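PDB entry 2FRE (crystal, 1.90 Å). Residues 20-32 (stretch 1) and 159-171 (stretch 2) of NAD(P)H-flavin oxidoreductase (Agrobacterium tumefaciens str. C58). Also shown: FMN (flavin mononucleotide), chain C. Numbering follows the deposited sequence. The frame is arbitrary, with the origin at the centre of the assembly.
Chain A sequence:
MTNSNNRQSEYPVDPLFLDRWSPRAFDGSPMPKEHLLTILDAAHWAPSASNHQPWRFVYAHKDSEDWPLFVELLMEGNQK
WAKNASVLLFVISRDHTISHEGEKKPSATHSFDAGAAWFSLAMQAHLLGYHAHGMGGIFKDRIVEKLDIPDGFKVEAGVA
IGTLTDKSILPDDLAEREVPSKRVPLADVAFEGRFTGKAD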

ATOM      1  N   ARG A  20      10.729  -8.854  -3.441  1.00 23.46           N
ATOM      2  CA  ARG A  20      10.035  -8.727  -2.150  1.00 23.12           C
ATOM      3  C   ARG A  20       9.079  -9.897  -1.944  1.00 23.28           C
ATOM      4  O   ARG A  20       8.208 -10.126  -2.771  1.00 22.45           O
ATOM      5  CB  ARG A  20       9.234  -7.443  -2.074  1.00 23.02           C
ATOM      6  CG  ARG A  20       8.473  -7.246  -0.766  1.00 23.49           C
ATOM      7  CD  ARG A  20       7.124  -6.662  -0.967  1.00 24.63           C
ATOM      8  NE  ARG A  20       6.274  -7.399  -1.897  1.00 24.34           N
ATOM      9  CZ  ARG A  20       5.645  -8.536  -1.628  1.00 24.44           C
ATOM     10  NH1 ARG A  20       5.771  -9.132  -0.452  1.00 22.87           N
ATOM     11  NH2 ARG A  20       4.898  -9.096  -2.573  1.00 23.73           N
ATOM     12  N   TRP A  21       9.216 -10.608  -0.828  1.00 23.77           N
ATOM     13  CA  TRP A  21       8.305 -11.710  -0.523  1.00 24.33           C
ATOM     14  C   TRP A  21       8.235 -11.978   0.960  1.00 24.72           C
ATOM     15  O   TRP A  21       8.920 -11.330   1.738  1.00 25.28           O
ATOM     16  CB  TRP A  21       8.662 -12.985  -1.290  1.00 24.63           C
ATOM     17  CG  TRP A  21       9.878 -13.728  -0.856  1.00 24.28           C
ATOM     18  CD1 TRP A  21      11.166 -13.299  -0.927  1.00 25.38           C
ATOM     19  CD2 TRP A  21       9.932 -15.074  -0.381  1.00 25.19           C
ATOM     20  NE1 TRP A  21      12.023 -14.275  -0.502  1.00 25.63           N
ATOM     21  CE2 TRP A  21      11.290 -15.382  -0.154  1.00 25.22           C
ATOM     22  CE3 TRP A  21       8.964 -16.047  -0.110  1.00 25.39           C
ATOM     23  CZ2 TRP A  21      11.699 -16.619   0.300  1.00 24.93           C
ATOM     24  CZ3 TRP A  21       9.372 -17.276   0.357  1.00 25.67           C
ATOM     25  CH2 TRP A  21      10.727 -17.553   0.567  1.00 25.27           C
ATOM     26  N   SER A  22       7.368 -12.908   1.349  1.00 24.70           N
ATOM     27  CA  SER A  22       7.008 -13.069   2.756  1.00 24.52           C
ATOM     28  C   SER A  22       7.294 -14.505   3.215  1.00 24.94           C
ATOM     29  O   SER A  22       6.400 -15.328   3.338  1.00 25.49           O
ATOM     30  CB  SER A  22       5.555 -12.639   2.971  1.00 24.37           C
ATOM     31  OG  SER A  22       5.367 -11.297   2.485  1.00 24.84           O
ATOM     32  N   PRO A  23       8.571 -14.801   3.497  1.00 25.44           N
ATOM     33  CA  PRO A  23       8.914 -16.094   4.043  1.00 24.91           C
ATOM     34  C   PRO A  23       8.580 -16.170   5.527  1.00 24.30           C
ATOM     35  O   PRO A  23       8.162 -15.174   6.122  1.00 23.25           O
ATOM     36  CB  PRO A  23      10.428 -16.165   3.843  1.00 25.56           C
ATOM     37  CG  PRO A  23      10.860 -14.746   3.985  1.00 26.47           C
ATOM     38  CD  PRO A  23       9.762 -13.952   3.318  1.00 25.77           C
ATOM     39  N   ARG A  24       8.789 -17.348   6.108  1.00 24.04           N
ATOM     40  CA  ARG A  24       8.500 -17.595   7.522  1.00 24.32           C
ATOM     41  C   ARG A  24       9.728 -18.039   8.325  1.00 23.53           C
ATOM     42  O   ARG A  24       9.655 -18.063   9.555  1.00 23.85           O
ATOM     43  CB  ARG A  24       7.390 -18.655   7.662  1.00 24.41           C
ATOM     44  CG  ARG A  24       6.062 -18.175   7.143  1.00 24.27           C
ATOM     45  CD  ARG A  24       4.967 -19.169   7.280  1.00 25.76           C
ATOM     46  NE  ARG A  24       3.768 -18.605   6.690  1.00 27.74           N
ATOM     47  CZ  ARG A  24       3.459 -18.646   5.396  1.00 28.07           C
ATOM     48  NH1 ARG A  24       4.227 -19.303   4.538  1.00 27.89           N
ATOM     49  NH2 ARG A  24       2.357 -18.047   4.961  1.00 28.56           N
ATOM     50  N   ALA A  25      10.827 -18.398   7.652  1.00 23.75           N
ATOM     51  CA  ALA A  25      12.031 -18.894   8.364  1.00 24.02           C
ATOM     52  C   ALA A  25      12.939 -17.726   8.730  1.00 24.41           C
ATOM     53  O   ALA A  25      13.676 -17.228   7.889  1.00 24.09           O
ATOM     54  CB  ALA A  25      12.775 -19.918   7.543  1.00 24.08           C
ATOM     55  N   PHE A  26      12.874 -17.303   9.994  1.00 24.58           N
ATOM     56  CA  PHE A  26      13.649 -16.168  10.483  1.00 24.64           C
ATOM     57  C   PHE A  26      14.696 -16.637  11.481  1.00 25.00           C
ATOM     58  O   PHE A  26      14.495 -17.628  12.203  1.00 23.18           O
ATOM     59  CB  PHE A  26      12.737 -15.092  11.088  1.00 24.85           C
ATOM     60  CG  PHE A  26      11.880 -14.411  10.087  1.00 25.89           C
ATOM     61  CD1 PHE A  26      12.440 -13.623   9.085  1.00 24.95           C
ATOM     62  CD2 PHE A  26      10.500 -14.578  10.110  1.00 26.39           C
ATOM     63  CE1 PHE A  26      11.630 -12.999   8.141  1.00 26.83           C
ATOM     64  CE2 PHE A  26       9.697 -13.965   9.161  1.00 26.75           C
ATOM     65  CZ  PHE A  26      10.260 -13.165   8.187  1.00 25.31           C
ATOM     66  N   ASP A  27      15.823 -15.926  11.502  1.00 25.39           N
ATOM     67  CA  ASP A  27      16.980 -16.379  12.275  1.00 25.88           C
ATOM     68  C   ASP A  27      17.009 -15.926  13.736  1.00 25.89           C
ATOM     69  O   ASP A  27      17.901 -16.328  14.479  1.00 24.60           O
ATOM     70  CB  ASP A  27      18.291 -16.022  11.550  1.00 25.83           C
ATOM     71  CG  ASP A  27      18.678 -14.541  11.645  1.00 26.25           C
ATOM     72  OD1 ASP A  27      17.911 -13.688  12.166  1.00 24.20           O
ATOM     73  OD2 ASP A  27      19.795 -14.230  11.164  1.00 28.24           O
ATOM     74  N   GLY A  28      16.053 -15.092  14.143  1.00 25.68           N
ATOM     75  CA  GLY A  28      15.921 -14.702  15.551  1.00 26.33           C
ATOM     76  C   GLY A  28      16.966 -13.712  16.023  1.00 26.46           C
ATOM     77  O   GLY A  28      17.062 -13.449  17.213  1.00 26.60           O
ATOM     78  N   SER A  29      17.731 -13.154  15.090  1.00 26.80           N
ATOM     79  CA  SER A  29      18.824 -12.237  15.424  1.00 27.19           C
ATOM     80  C   SER A  29      18.265 -10.876  15.786  1.00 27.09           C
ATOM     81  O   SER A  29      17.152 -10.548  15.388  1.00 27.21           O
ATOM     82  CB  SER A  29      19.776 -12.102  14.242  1.00 27.26           C
ATOM     83  OG  SER A  29      19.100 -11.593  13.108  1.00 27.80           O
ATOM     84  N   PRO A  30      19.032 -10.072  16.537  1.00 27.44           N
ATOM     85  CA  PRO A  30      18.624  -8.682  16.773  1.00 28.03           C
ATOM     86  C   PRO A  30      18.733  -7.813  15.517  1.00 28.22           C
ATOM     87  O   PRO A  30      19.668  -7.974  14.745  1.00 27.80           O
ATOM     88  CB  PRO A  30      19.609  -8.194  17.846  1.00 28.23           C
ATOM     89  CG  PRO A  30      20.771  -9.099  17.773  1.00 27.87           C
ATOM     90  CD  PRO A  30      20.305 -10.405  17.206  1.00 28.13           C
HETATM   91  N   MSE A  31      17.774  -6.915  15.308  1.00 28.40           N
HETATM   92  CA  MSE A  31      17.866  -5.935  14.234  1.00 29.10           C
HETATM   93  C   MSE A  31      18.313  -4.616  14.827  1.00 28.21           C
HETATM   94  O   MSE A  31      17.756  -4.175  15.821  1.00 27.98           O
HETATM   95  CB  MSE A  31      16.519  -5.696  13.558  1.00 29.06           C
HETATM   96  CG  MSE A  31      16.572  -4.594  12.510  1.00 28.46           C
HETATM   97 SE   MSE A  31      14.815  -4.198  11.710  1.00 36.83          SE
HETATM   98  CE  MSE A  31      14.490  -5.974  10.894  1.00 33.13           C
ATOM     99  N   PRO A  32      19.307  -3.967  14.213  1.00 27.86           N
ATOM    100  CA  PRO A  32      19.729  -2.675  14.755  1.00 28.16           C
ATOM    101  C   PRO A  32      18.548  -1.719  14.926  1.00 28.40           C
ATOM    102  O   PRO A  32      17.642  -1.692  14.073  1.00 28.40           O
ATOM    103  CB  PRO A  32      20.735  -2.177  13.712  1.00 28.10           C
ATOM    104  CG  PRO A  32      21.290  -3.405  13.118  1.00 27.56           C
ATOM    105  CD  PRO A  32      20.118  -4.362  13.052  1.00 27.95           C
ATOM    106  N   VAL A 159       2.877  -7.431  11.688  1.00 26.07           N
ATOM    107  CA  VAL A 159       4.005  -7.560  10.782  1.00 25.73           C
ATOM    108  C   VAL A 159       5.184  -8.135  11.528  1.00 25.37           C
ATOM    109  O   VAL A 159       5.571  -7.616  12.579  1.00 25.11           O
ATOM    110  CB  VAL A 159       4.415  -6.204  10.182  1.00 26.01           C
ATOM    111  CG1 VAL A 159       5.576  -6.377   9.237  1.00 25.07           C
ATOM    112  CG2 VAL A 159       3.235  -5.556   9.459  1.00 27.44           C
ATOM    113  N   ALA A 160       5.734  -9.211  10.973  1.00 25.34           N
ATOM    114  CA  ALA A 160       6.962  -9.824  11.440  1.00 25.51           C
ATOM    115  C   ALA A 160       8.074  -9.441  10.448  1.00 25.61           C
ATOM    116  O   ALA A 160       7.889  -9.547   9.219  1.00 25.70           O
ATOM    117  CB  ALA A 160       6.800 -11.311  11.486  1.00 25.59           C
ATOM    118  N   ILE A 161       9.204  -8.972  10.982  1.00 25.42           N
ATOM    119  CA  ILE A 161      10.356  -8.602  10.183  1.00 25.07           C
ATOM    120  C   ILE A 161      11.609  -9.268  10.729  1.00 25.02           C
ATOM    121  O   ILE A 161      11.811  -9.324  11.936  1.00 23.86           O
ATOM    122  CB  ILE A 161      10.608  -7.078  10.166  1.00 25.06           C
ATOM    123  CG1 ILE A 161       9.292  -6.284  10.145  1.00 26.16           C
ATOM    124  CG2 ILE A 161      11.492  -6.723   8.945  1.00 25.93           C
ATOM    125  CD1 ILE A 161       9.472  -4.756  10.340  1.00 25.24           C
ATOM    126  N   GLY A 162      12.449  -9.770   9.828  1.00 24.76           N
ATOM    127  CA  GLY A 162      13.658 -10.454  10.240  1.00 25.76           C
ATOM    128  C   GLY A 162      14.541 -10.825   9.076  1.00 25.36           C
ATOM    129  O   GLY A 162      14.324 -10.400   7.927  1.00 26.14           O
ATOM    130  N   THR A 163      15.558 -11.608   9.391  1.00 25.02           N
ATOM    131  CA  THR A 163      16.524 -12.064   8.420  1.00 25.34           C
ATOM    132  C   THR A 163      16.260 -13.523   8.079  1.00 25.59           C
ATOM    133  O   THR A 163      16.188 -14.376   8.971  1.00 25.08           O
ATOM    134  CB  THR A 163      17.938 -11.904   8.962  1.00 25.03           C
ATOM    135  OG1 THR A 163      18.180 -10.513   9.236  1.00 25.56           O
ATOM    136  CG2 THR A 163      18.964 -12.419   7.966  1.00 24.58           C
ATOM    137  N   LEU A 164      16.125 -13.786   6.782  1.00 26.44           N
ATOM    138  CA  LEU A 164      15.754 -15.092   6.267  1.00 27.26           C
ATOM    139  C   LEU A 164      16.811 -16.116   6.628  1.00 27.51           C
ATOM    140  O   LEU A 164      17.996 -15.800   6.653  1.00 26.93           O
ATOM    141  CB  LEU A 164      15.592 -15.030   4.738  1.00 27.37           C
ATOM    142  CG  LEU A 164      15.146 -16.300   3.989  1.00 28.85           C
ATOM    143  CD1 LEU A 164      13.771 -16.760   4.413  1.00 30.43           C
ATOM    144  CD2 LEU A 164      15.160 -16.088   2.475  1.00 29.27           C
ATOM    145  N   THR A 165      16.377 -17.335   6.937  1.00 28.32           N
ATOM    146  CA  THR A 165      17.301 -18.444   7.141  1.00 28.65           C
ATOM    147  C   THR A 165      16.762 -19.721   6.489  1.00 29.01           C
ATOM    148  O   THR A 165      15.749 -19.685   5.800  1.00 28.50           O
ATOM    149  CB  THR A 165      17.614 -18.669   8.637  1.00 28.85           C
ATOM    150  OG1 THR A 165      18.636 -19.663   8.757  1.00 28.70           O
ATOM    151  CG2 THR A 165      16.398 -19.132   9.420  1.00 29.08           C
ATOM    152  N   ASP A 166      17.453 -20.839   6.696  1.00 29.42           N
ATOM    153  CA  ASP A 166      17.109 -22.092   6.030  1.00 29.86           C
ATOM    154  C   ASP A 166      15.739 -22.596   6.477  1.00 29.72           C
ATOM    155  O   ASP A 166      15.406 -22.557   7.672  1.00 29.95           O
ATOM    156  CB  ASP A 166      18.173 -23.165   6.298  1.00 30.22           C
ATOM    157  CG  ASP A 166      17.971 -24.413   5.454  1.00 31.96           C
ATOM    158  OD1 ASP A 166      18.270 -24.397   4.236  1.00 37.80           O
ATOM    159  OD2 ASP A 166      17.503 -25.417   6.008  1.00 36.10           O
ATOM    160  N   LYS A 167      14.962 -23.072   5.508  1.00 29.54           N
ATOM    161  CA  LYS A 167      13.613 -23.582   5.756  1.00 30.18           C
ATOM    162  C   LYS A 167      13.589 -24.785   6.701  1.00 29.92           C
ATOM    163  O   LYS A 167      12.559 -25.095   7.297  1.00 30.09           O
ATOM    164  CB  LYS A 167      12.928 -23.937   4.437  1.00 30.65           C
ATOM    165  CG  LYS A 167      13.531 -25.128   3.708  1.00 31.82           C
ATOM    166  CD  LYS A 167      12.789 -25.366   2.414  1.00 32.14           C
ATOM    167  CE  LYS A 167      13.348 -26.564   1.673  1.00 33.90           C
ATOM    168  NZ  LYS A 167      12.912 -26.573   0.241  1.00 34.69           N
ATOM    169  N   SER A 168      14.724 -25.460   6.849  1.00 29.92           N
ATOM    170  CA  SER A 168      14.818 -26.638   7.715  1.00 29.91           C
ATOM    171  C   SER A 168      14.407 -26.342   9.158  1.00 29.57           C
ATOM    172  O   SER A 168      14.040 -27.259   9.881  1.00 29.80           O
ATOM    173  CB  SER A 168      16.239 -27.207   7.702  1.00 30.34           C
ATOM    174  OG  SER A 168      17.161 -26.245   8.170  1.00 30.82           O
ATOM    175  N   ILE A 169      14.454 -25.078   9.580  1.00 29.13           N
ATOM    176  CA  ILE A 169      14.037 -24.722  10.944  1.00 29.62           C
ATOM    177  C   ILE A 169      12.524 -24.754  11.141  1.00 29.24           C
ATOM    178  O   ILE A 169      12.042 -24.707  12.274  1.00 29.23           O
ATOM    179  CB  ILE A 169      14.555 -23.327  11.382  1.00 29.91           C
ATOM    180  CG1 ILE A 169      13.825 -22.194  10.651  1.00 30.12           C
ATOM    181  CG2 ILE A 169      16.059 -23.215  11.154  1.00 31.07           C
ATOM    182  CD1 ILE A 169      13.838 -20.905  11.406  1.00 30.73           C
ATOM    183  N   LEU A 170      11.789 -24.819  10.032  1.00 29.21           N
ATOM    184  CA  LEU A 170      10.335 -24.807  10.045  1.00 29.34           C
ATOM    185  C   LEU A 170       9.764 -26.224  10.161  1.00 29.77           C
ATOM    186  O   LEU A 170      10.384 -27.177   9.698  1.00 28.06           O
ATOM    187  CB  LEU A 170       9.817 -24.169   8.751  1.00 29.35           C
ATOM    188  CG  LEU A 170      10.181 -22.705   8.518  1.00 28.46           C
ATOM    189  CD1 LEU A 170       9.803 -22.260   7.126  1.00 30.35           C
ATOM    190  CD2 LEU A 170       9.489 -21.827   9.545  1.00 29.84           C
ATOM    191  N   PRO A 171       8.569 -26.357  10.762  1.00 30.30           N
ATOM    192  CA  PRO A 171       7.884 -27.645  10.594  1.00 30.68           C
ATOM    193  C   PRO A 171       7.629 -27.914   9.103  1.00 30.57           C
ATOM    194  O   PRO A 171       7.524 -26.971   8.299  1.00 30.66           O
ATOM    195  CB  PRO A 171       6.574 -27.475  11.387  1.00 30.68           C
ATOM    196  CG  PRO A 171       6.423 -26.005  11.621  1.00 30.87           C
ATOM    197  CD  PRO A 171       7.795 -25.404  11.581  1.00 30.45           C
TER
HETATM  198  N1  FMN C1151       0.657 -14.984   6.148  1.00 23.30           N
HETATM  199  C2  FMN C1151       0.539 -15.907   7.186  1.00 24.22           C
HETATM  200  O2  FMN C1151       1.270 -16.904   7.212  1.00 23.42           O
HETATM  201  N3  FMN C1151      -0.406 -15.732   8.181  1.00 23.04           N
HETATM  202  C4  FMN C1151      -1.240 -14.647   8.196  1.00 24.24           C
HETATM  203  O4  FMN C1151      -1.914 -14.409   9.219  1.00 21.59           O
HETATM  204  C4A FMN C1151      -1.116 -13.712   7.145  1.00 23.99           C
HETATM  205  N5  FMN C1151      -1.939 -12.599   7.113  1.00 24.61           N
HETATM  206  C5A FMN C1151      -1.754 -11.653   6.118  1.00 23.63           C
HETATM  207  C6  FMN C1151      -2.555 -10.524   6.114  1.00 24.06           C
HETATM  208  C7  FMN C1151      -2.397  -9.555   5.144  1.00 23.60           C
HETATM  209  C7M FMN C1151      -2.914  -8.191   5.510  1.00 25.25           C
HETATM  210  C8  FMN C1151      -1.440  -9.710   4.135  1.00 23.34           C
HETATM  211  C8M FMN C1151      -0.869  -8.498   3.437  1.00 19.94           C
HETATM  212  C9  FMN C1151      -0.633 -10.840   4.129  1.00 23.70           C
HETATM  213  C9A FMN C1151      -0.806 -11.830   5.115  1.00 23.25           C
HETATM  214  N10 FMN C1151      -0.021 -12.963   5.106  1.00 23.46           N
HETATM  215  C10 FMN C1151      -0.165 -13.888   6.133  1.00 23.02           C
HETATM  216  C1' FMN C1151       0.950 -13.240   3.985  1.00 20.93           C
HETATM  217  C2' FMN C1151       0.315 -13.401   2.606  1.00 19.72           C
HETATM  218  O2' FMN C1151      -0.231 -14.701   2.414  1.00 20.99           O
HETATM  219  C3' FMN C1151       1.340 -13.068   1.525  1.00 19.72           C
HETATM  220  O3' FMN C1151       1.704 -11.697   1.619  1.00 20.60           O
HETATM  221  C4' FMN C1151       0.807 -13.409   0.139  1.00 19.45           C
HETATM  222  O4' FMN C1151       0.628 -14.810   0.007  1.00 23.17           O
HETATM  223  C5' FMN C1151       1.703 -12.918  -0.992  1.00 19.87           C
HETATM  224  O5' FMN C1151       2.995 -13.497  -0.905  1.00 18.36           O
HETATM  225  P   FMN C1151       4.316 -12.580  -0.828  1.00 19.61           P
HETATM  226  O1P FMN C1151       4.464 -11.929  -2.193  1.00 17.76           O
HETATM  227  O2P FMN C1151       4.121 -11.499   0.223  1.00 19.42           O
HETATM  228  O3P FMN C1151       5.455 -13.498  -0.474  1.00 20.30           O
HETATM  229  O   HOH W   1      15.356 -12.667  12.016  1.00 25.34           O
HETATM  230  O   HOH W   2      20.363 -15.857   8.807  1.00 49.53           O
HETATM  231  O   HOH W   3      17.442  -9.521  11.642  1.00 29.97           O

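Two segments whose touching residues are at least 130 positions apart in sequence are tied together by a single beta bridge, Phe 26 with Leu 164, although stretch 1 forms no regular strand. Two backbone hydrogen bonds make it: Thr 165 N donates to Ala 25 O (2.9 Å) and Asp 27 N donates to Thr 163 O (3.0 Å). The same two carbonyls also receive CA-H...O contacts, Leu 164 CA to Ala 25 O at 3.4 Å and Phe 26 CA to Thr 163 O at 3.5 Å, so each oxygen serves twice.

Near the bridge, Gly 162 leaves room for a neighbouring ring. Phe 26, at chi1 m, brings its ring against the Gly 162 backbone, with Phe 26 CD1 3.5 Å from Gly 162 C; an ideal CB on Gly 162 would sit 2.9 Å from that CD1, a clash.

Ala 25 points toward stretch 2, and its methyl fits among larger aliphatic groups: CB lies 3.8 Å from Leu 170 CD1 and 4.0 Å from Ile 169 CG1. The turn carrying those residues is held by Leu 170 N donating to Lys 167 O (2.9 Å). Leu 164 starts away, but its end returns to stretch 1, where CD1 meets Pro 23 CB at 3.4 Å and CD2 meets Trp 21 CZ2 at 4.1 Å. Farther along, the selenomethionine Met 31 brings CE to 3.7 Å from Ile 161 CG2.

Polar groups gather around Asp 27. Its OD1 accepts from Ser 29 N (3.0 Å) and Ser 29 OG (2.6 Å), bracing the turn through Gly 28, whose positive phi favours glycine. Water 1 donates to Asp 27 OD1 and accepts from Thr 163 N, both at 2.8 Å, extending the link through solvent.

Stretch 1 also grips FMN: Arg 24 NH2 donates to FMN O2 (2.7 Å), and Ser 22 OG to FMN O2P (2.6 Å).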